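Local coordinates for protein rhomboid protease GlpG (Haemophilus influenzae, PDB 2NR9) that cleaves transmembrane segments of substrate proteins within the membrane, as a rhomboid-type serine protease working through a serine-histidine catalytic dyad, at residues H56-L61 / F112-V118; E81-G85 / H135-L139; G9-L13 / S86-L90. The protein carries 2 engineered substitutions. Residues are numbered along the deposited sequence.

Overall arrangement
The three contacts run from the active-site region of a rhomboid helical bundle to the end predicted to face the cytoplasm. The centres of contacts 1 and 2 lie about 9 and 17 Å from the centre of the chain, on opposite sides of it, and about 25 Å from each other. Contact 1 carries the nucleophile Ser116, and its Gly114 lies about 8 Å from the side chain of the catalytic His169. Contacts 2 and 3, away from the active site and with centres about 13 Å apart, are tied together through Glu81: OE1 lies 2.7 Å from Thr12 OG1 and Glu81 OE2 2.5 Å from Ser86 OG, both probable hydrogen bonds. Between contacts 1 and 3 the nearest atoms are about 6 Å apart.

Contact 1: H56-L61 / F112-V118; sequences HTLVHL and FFGLSGV
A buried loop-against-loop contact joins 56-61, the link between helices 52-55 and 63-84, to 112-118, which leads into helix 116-131 and carries the nucleophile Ser116 in the rhomboid GxSG motif. His56 and Thr57 form a short 3-10 turn; Val59 and His60 are extended, as are Phe112 and Phe113. In register, His56 CA lies 5.0 Å from Phe113 CA and Thr57 CA 4.2 Å from Gly114 CA. A backbone hydrogen bond crosses, from Gly114 N to His56 O (2.9 Å), supported by CA-H...O contacts from Phe113 CA to His56 O (3.3 Å) and Thr57 CA to Gly114 O (3.4 Å). One water bridges His56 ND1 (2.6 Å) and Gly114 O (2.8 Å). Gly114 adopts phi/psi 121/163, where a CB would jam against the preceding carbonyl; its CA sits over the His60 ring, 4.1 Å from the centroid. His56 (chi1 p) receives the edge of Phe112 (p) in a T-shaped stack, centroids 5.2 Å apart and planes at 76°. Val59 CG1 covers a face of Phe113 (m), 4.1 Å from its centroid. Ser116, at the start of its helix, hydrogen-bonds through OG to His169 NE2, the catalytic dyad. Around this core, Thr57 OG1 bonds Tyr93 OH of helix 86-108, helix 10-27 packs on Val59 and His60, and helix 31-38 covers Leu61 and Phe113.

Contact 2: E81-G85 / H135-L139; sequences ERTFG and HLFDL
Apolar packing makes up most of this contact between the C-terminal turn of helix 63-84 and the irregular loop 135-139. Leu136 is near helical (phi/psi -52/-2) and Phe137 extended (-140/157), and both side-chain ends reach the helix. The nearest CA pair is Thr83 and Leu136, 6.9 Å apart; 184 Å² is buried in all. The aliphatic approach is Thr83 CG2 to Leu136 CB, 3.6 Å; aliphatic meets aromatic where Phe84 CE2 comes within 3.2 Å of Leu136 CD2. The aromatic pair meets rim to rim: Phe84 and Phe137, both m in chi1, have centroids 5.7 Å apart and planes at 61°, with Phe84 CE1 3.4 Å from Phe137 CZ. Phe84 also meets Tyr125 of helix 116-131 edge-to-face. No hydrogen bond crosses; Thr83 OG1 instead bonds back to Met79 O of its own helix. Gly85 N donates to Glu81 O (3.0 Å). In this helical membrane bundle, a loop predicted to be cytoplasmic thus packs against the end of helix 63-84, where Gly85 (110/160) alone separates it from helix 86-108.

Contact 3: G9-L13 / S86-L90; sequences GKITL and SVKLL
Helices 10-27 and 86-108 meet here through their first turns, with Gly9 as the N-cap of the former; Ile11 CA and Ser86 CA, 6.1 Å apart, set the register. Each segment closes one helical turn, through Leu13 N to Gly9 O (3.1 Å) and Leu90 N to Ser86 O (3.0 Å). Ser86 comes first, its CA-to-CB bond directed toward the other helix, and its CB packs 3.6 Å from Ile11 CG1. Val87 then points away, and Lys88 reaches to a salt bridge with Asp183 of helix 166-191. One turn beyond Ser86, Leu89 (chi1 t, chi2 p) directs its CB toward the facing helix; its CD2 lies 4.1 Å from Ile11 CG2 and 3.1 Å from Thr12 OG1. Leu90 closes the segment, its CG 4.3 Å from Ile11 CD1. Ile11 (m, m), the residue most covered by the contact, thus touches Ser86, Leu89 and Leu90 alike. Polar groups are served by a third helix: Glu81 of helix 63-84 accepts hydrogen bonds from Thr12 OG1, Ser86 OG and Ile11 N. The chemistry therefore implies direct contact by van der Waals packing alone, while one buried carboxylate ties the starts of both helices together.

Contact 1: H56-L61 / F112-V118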
# COMPACT_ATOMS: atom_id res chain seq x y z
N HIS A 56 6.44 8.32 5.01
CA HIS A 56 5.17 9.03 4.94
C HIS A 56 3.97 8.09 5.01
O HIS A 56 2.86 8.51 5.35
CB HIS A 56 5.10 9.87 3.65
CG HIS A 56 5.33 9.07 2.40
ND1 HIS A 56 4.31 8.46 1.71
CD2 HIS A 56 6.47 8.75 1.73
CE1 HIS A 56 4.80 7.84 0.65
NE2 HIS A 56 6.11 7.99 0.65
N THR A 57 4.20 6.80 4.74
CA THR A 57 3.14 5.80 4.71
C THR A 57 2.74 5.30 6.10
O THR A 57 1.75 4.59 6.24
CB THR A 57 3.55 4.57 3.89
OG1 THR A 57 4.63 3.89 4.54
CG2 THR A 57 3.97 4.98 2.49
N LEU A 58 3.53 5.65 7.10
CA LEU A 58 3.30 5.19 8.47
C LEU A 58 2.48 6.17 9.32
O LEU A 58 2.22 5.90 10.49
CB LEU A 58 4.64 4.91 9.14
CG LEU A 58 5.31 3.53 9.01
CD1 LEU A 58 4.82 2.71 7.84
CD2 LEU A 58 6.83 3.64 9.04
N VAL A 59 2.15 7.32 8.75
CA VAL A 59 1.39 8.34 9.47
C VAL A 59 -0.04 8.43 8.93
O VAL A 59 -0.26 8.41 7.72
CB VAL A 59 2.07 9.73 9.37
CG1 VAL A 59 1.28 10.76 10.17
CG2 VAL A 59 3.51 9.67 9.85
N HIS A 60 -1.00 8.53 9.85
CA HIS A 60 -2.40 8.63 9.47
C HIS A 60 -3.06 9.86 10.07
O HIS A 60 -2.61 10.39 11.09
CB HIS A 60 -3.14 7.32 9.78
CG HIS A 60 -2.76 6.20 8.86
ND1 HIS A 60 -1.61 5.46 9.03
CD2 HIS A 60 -3.33 5.76 7.71
CE1 HIS A 60 -1.49 4.60 8.03
NE2 HIS A 60 -2.52 4.76 7.22
N LEU A 61 -4.12 10.35 9.42
CA LEU A 61 -4.72 11.62 9.79
C LEU A 61 -6.08 11.53 10.49
O LEU A 61 -6.60 12.54 10.98
CB LEU A 61 -4.80 12.53 8.56
CG LEU A 61 -3.47 12.65 7.80
CD1 LEU A 61 -3.64 13.42 6.50
CD2 LEU A 61 -2.39 13.28 8.67
N PHE A 112 1.27 14.92 2.37
CA PHE A 112 0.46 13.72 2.32
C PHE A 112 1.03 12.65 3.24
O PHE A 112 2.24 12.58 3.45
CB PHE A 112 0.37 13.20 0.88
CG PHE A 112 1.71 12.90 0.26
CD1 PHE A 112 2.28 11.64 0.39
CD2 PHE A 112 2.37 13.86 -0.49
CE1 PHE A 112 3.50 11.36 -0.19
CE2 PHE A 112 3.58 13.58 -1.08
CZ PHE A 112 4.15 12.32 -0.93
N PHE A 113 0.14 11.83 3.79
CA PHE A 113 0.53 10.76 4.71
C PHE A 113 -0.42 9.59 4.56
O PHE A 113 -1.60 9.78 4.24
CB PHE A 113 0.44 11.24 6.17
CG PHE A 113 1.50 12.21 6.56
CD1 PHE A 113 1.19 13.53 6.83
CD2 PHE A 113 2.81 11.80 6.73
CE1 PHE A 113 2.16 14.42 7.23
CE2 PHE A 113 3.78 12.68 7.13
CZ PHE A 113 3.46 13.99 7.37
N GLY A 114 0.04 8.40 4.89
CA GLY A 114 -0.85 7.24 4.86
C GLY A 114 -0.44 6.10 3.96
O GLY A 114 0.27 6.28 2.97
N LEU A 115 -1.06 4.95 4.22
CA LEU A 115 -0.75 3.70 3.55
C LEU A 115 -1.65 3.38 2.33
O LEU A 115 -1.48 2.33 1.70
CB LEU A 115 -0.88 2.56 4.59
CG LEU A 115 -0.25 1.19 4.33
CD1 LEU A 115 1.26 1.30 4.29
CD2 LEU A 115 -0.70 0.20 5.43
N SER A 116 -2.56 4.29 1.97
CA SER A 116 -3.50 4.01 0.86
C SER A 116 -2.86 3.79 -0.52
O SER A 116 -3.37 3.01 -1.32
CB SER A 116 -4.63 5.05 0.80
OG SER A 116 -4.13 6.36 0.60
N GLY A 117 -1.73 4.44 -0.77
CA GLY A 117 -1.00 4.23 -2.01
C GLY A 117 -0.45 2.81 -2.08
O GLY A 117 -0.39 2.21 -3.15
N VAL A 118 -0.04 2.28 -0.93
CA VAL A 118 0.46 0.91 -0.84
C VAL A 118 -0.71 -0.08 -0.95
O VAL A 118 -0.59 -1.13 -1.59
CB VAL A 118 1.23 0.66 0.48
CG1 VAL A 118 1.67 -0.80 0.58
CG2 VAL A 118 2.44 1.59 0.56
O HOH W 1 1.67 8.52 1.92

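Contact 2: E81-G85 / H135-L139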
# COMPACT_ATOMS: atom_id res chain seq x y z
N GLU A 81 1.64 -11.98 1.34
CA GLU A 81 2.70 -12.57 2.15
C GLU A 81 2.58 -14.09 2.25
O GLU A 81 3.55 -14.81 2.04
CB GLU A 81 2.74 -11.95 3.54
CG GLU A 81 3.85 -12.52 4.40
CD GLU A 81 4.21 -11.60 5.54
OE1 GLU A 81 3.35 -10.79 5.93
OE2 GLU A 81 5.35 -11.70 6.04
N ARG A 82 1.38 -14.57 2.55
CA ARG A 82 1.15 -16.00 2.70
C ARG A 82 1.21 -16.76 1.38
O ARG A 82 1.45 -17.96 1.36
CB ARG A 82 -0.19 -16.27 3.40
CG ARG A 82 -0.17 -16.00 4.89
CD ARG A 82 -1.52 -16.34 5.55
NE ARG A 82 -2.56 -15.36 5.24
CZ ARG A 82 -3.47 -15.50 4.28
NH1 ARG A 82 -3.49 -16.60 3.54
NH2 ARG A 82 -4.38 -14.55 4.08
N THR A 83 1.03 -16.04 0.28
CA THR A 83 1.01 -16.69 -1.02
C THR A 83 2.34 -16.59 -1.80
O THR A 83 2.77 -17.57 -2.41
CB THR A 83 -0.16 -16.19 -1.88
OG1 THR A 83 -1.38 -16.31 -1.13
CG2 THR A 83 -0.27 -16.99 -3.16
N PHE A 84 3.00 -15.43 -1.74
CA PHE A 84 4.24 -15.23 -2.50
C PHE A 84 5.50 -15.01 -1.64
O PHE A 84 6.61 -14.89 -2.17
CB PHE A 84 4.09 -14.06 -3.48
CG PHE A 84 2.85 -14.13 -4.31
CD1 PHE A 84 1.74 -13.40 -3.97
CD2 PHE A 84 2.80 -14.94 -5.43
CE1 PHE A 84 0.59 -13.46 -4.73
CE2 PHE A 84 1.65 -15.02 -6.19
CZ PHE A 84 0.55 -14.27 -5.84
N GLY A 85 5.33 -14.89 -0.33
CA GLY A 85 6.47 -14.71 0.57
C GLY A 85 6.59 -13.34 1.21
O GLY A 85 6.04 -12.35 0.71
N HIS A 135 -5.66 -19.21 -9.34
CA HIS A 135 -5.53 -20.43 -8.55
C HIS A 135 -5.10 -20.08 -7.14
O HIS A 135 -5.81 -20.35 -6.18
CB HIS A 135 -4.51 -21.38 -9.18
CG HIS A 135 -4.99 -22.04 -10.44
ND1 HIS A 135 -5.97 -23.01 -10.44
CD2 HIS A 135 -4.58 -21.91 -11.72
CE1 HIS A 135 -6.17 -23.42 -11.67
NE2 HIS A 135 -5.34 -22.77 -12.47
N LEU A 136 -3.92 -19.49 -7.04
CA LEU A 136 -3.36 -19.08 -5.76
C LEU A 136 -4.31 -18.23 -4.92
O LEU A 136 -3.98 -17.85 -3.79
CB LEU A 136 -2.01 -18.38 -5.98
CG LEU A 136 -1.86 -17.64 -7.31
CD1 LEU A 136 -2.91 -16.56 -7.48
CD2 LEU A 136 -0.46 -17.07 -7.47
N PHE A 137 -5.49 -17.95 -5.46
CA PHE A 137 -6.51 -17.20 -4.73
C PHE A 137 -7.89 -17.80 -5.00
O PHE A 137 -8.11 -18.45 -6.02
CB PHE A 137 -6.50 -15.72 -5.10
CG PHE A 137 -5.19 -15.04 -4.83
CD1 PHE A 137 -4.41 -14.57 -5.87
CD2 PHE A 137 -4.72 -14.89 -3.53
CE1 PHE A 137 -3.20 -13.94 -5.63
CE2 PHE A 137 -3.51 -14.27 -3.29
CZ PHE A 137 -2.75 -13.79 -4.34
N ASP A 138 -8.83 -17.56 -4.09
CA ASP A 138 -10.18 -18.10 -4.22
C ASP A 138 -11.25 -17.03 -4.00
O ASP A 138 -12.18 -17.22 -3.22
CB ASP A 138 -10.39 -19.25 -3.23
CG ASP A 138 -9.44 -20.41 -3.48
OD1 ASP A 138 -9.14 -21.15 -2.52
OD2 ASP A 138 -8.97 -20.56 -4.63
N LEU A 139 -11.11 -15.90 -4.69
CA LEU A 139 -12.07 -14.80 -4.59
C LEU A 139 -11.94 -14.04 -3.27
O LEU A 139 -11.67 -14.64 -2.23
CB LEU A 139 -13.50 -15.33 -4.74
CG LEU A 139 -13.85 -16.03 -6.06
CD1 LEU A 139 -15.27 -16.58 -6.02
CD2 LEU A 139 -13.68 -15.08 -7.23

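Contact 3: G9-L13 / S86-L90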
# COMPACT_ATOMS: atom_id res chain seq x y z
N GLY A 9 1.07 -13.18 8.06
CA GLY A 9 2.46 -12.87 7.75
C GLY A 9 3.13 -11.99 8.77
O GLY A 9 2.51 -11.09 9.34
N LYS A 10 4.42 -12.23 8.99
CA LYS A 10 5.21 -11.45 9.93
C LYS A 10 5.42 -10.00 9.48
O LYS A 10 5.36 -9.08 10.28
CB LYS A 10 6.55 -12.14 10.20
CG LYS A 10 6.42 -13.48 10.90
CD LYS A 10 7.77 -14.16 11.08
CE LYS A 10 7.62 -15.49 11.82
NZ LYS A 10 8.93 -16.16 12.03
N ILE A 11 5.67 -9.81 8.18
CA ILE A 11 5.87 -8.46 7.65
C ILE A 11 4.56 -7.66 7.71
O ILE A 11 4.55 -6.50 8.13
CB ILE A 11 6.41 -8.48 6.22
CG1 ILE A 11 7.80 -9.15 6.18
CG2 ILE A 11 6.50 -7.05 5.65
CD1 ILE A 11 8.89 -8.39 6.95
N THR A 12 3.46 -8.29 7.29
CA THR A 12 2.13 -7.66 7.36
C THR A 12 1.88 -7.18 8.78
O THR A 12 1.54 -6.02 9.01
CB THR A 12 1.02 -8.68 7.00
OG1 THR A 12 1.18 -9.13 5.65
CG2 THR A 12 -0.35 -8.05 7.16
N LEU A 13 2.06 -8.09 9.73
CA LEU A 13 1.86 -7.80 11.14
C LEU A 13 2.76 -6.67 11.63
O LEU A 13 2.29 -5.77 12.31
CB LEU A 13 2.05 -9.06 11.98
CG LEU A 13 0.88 -10.04 11.87
CD1 LEU A 13 1.25 -11.41 12.42
CD2 LEU A 13 -0.34 -9.48 12.59
N SER A 86 7.34 -13.27 2.30
CA SER A 86 7.53 -12.03 3.03
C SER A 86 8.40 -11.02 2.28
O SER A 86 8.22 -9.81 2.43
CB SER A 86 8.11 -12.31 4.41
OG SER A 86 7.24 -13.13 5.17
N VAL A 87 9.34 -11.51 1.49
CA VAL A 87 10.22 -10.62 0.72
C VAL A 87 9.41 -9.85 -0.32
O VAL A 87 9.55 -8.63 -0.47
CB VAL A 87 11.35 -11.41 0.03
CG1 VAL A 87 12.07 -10.52 -0.96
CG2 VAL A 87 12.31 -11.98 1.05
N LYS A 88 8.52 -10.57 -0.99
CA LYS A 88 7.65 -9.98 -2.00
C LYS A 88 6.83 -8.83 -1.42
O LYS A 88 6.75 -7.76 -2.03
CB LYS A 88 6.72 -11.06 -2.58
CG LYS A 88 5.75 -10.54 -3.63
CD LYS A 88 6.48 -10.07 -4.88
CE LYS A 88 7.18 -11.23 -5.57
NZ LYS A 88 8.00 -10.77 -6.73
N LEU A 89 6.22 -9.05 -0.27
CA LEU A 89 5.41 -8.01 0.37
C LEU A 89 6.28 -6.82 0.78
O LEU A 89 5.93 -5.66 0.51
CB LEU A 89 4.67 -8.56 1.59
CG LEU A 89 3.82 -7.52 2.33
CD1 LEU A 89 2.76 -6.92 1.40
CD2 LEU A 89 3.19 -8.12 3.57
N LEU A 90 7.42 -7.10 1.40
CA LEU A 90 8.32 -6.05 1.86
C LEU A 90 8.71 -5.18 0.65
O LEU A 90 8.61 -3.96 0.71
CB LEU A 90 9.57 -6.64 2.51
CG LEU A 90 10.14 -5.90 3.73
CD1 LEU A 90 11.60 -6.30 3.97
CD2 LEU A 90 10.02 -4.39 3.58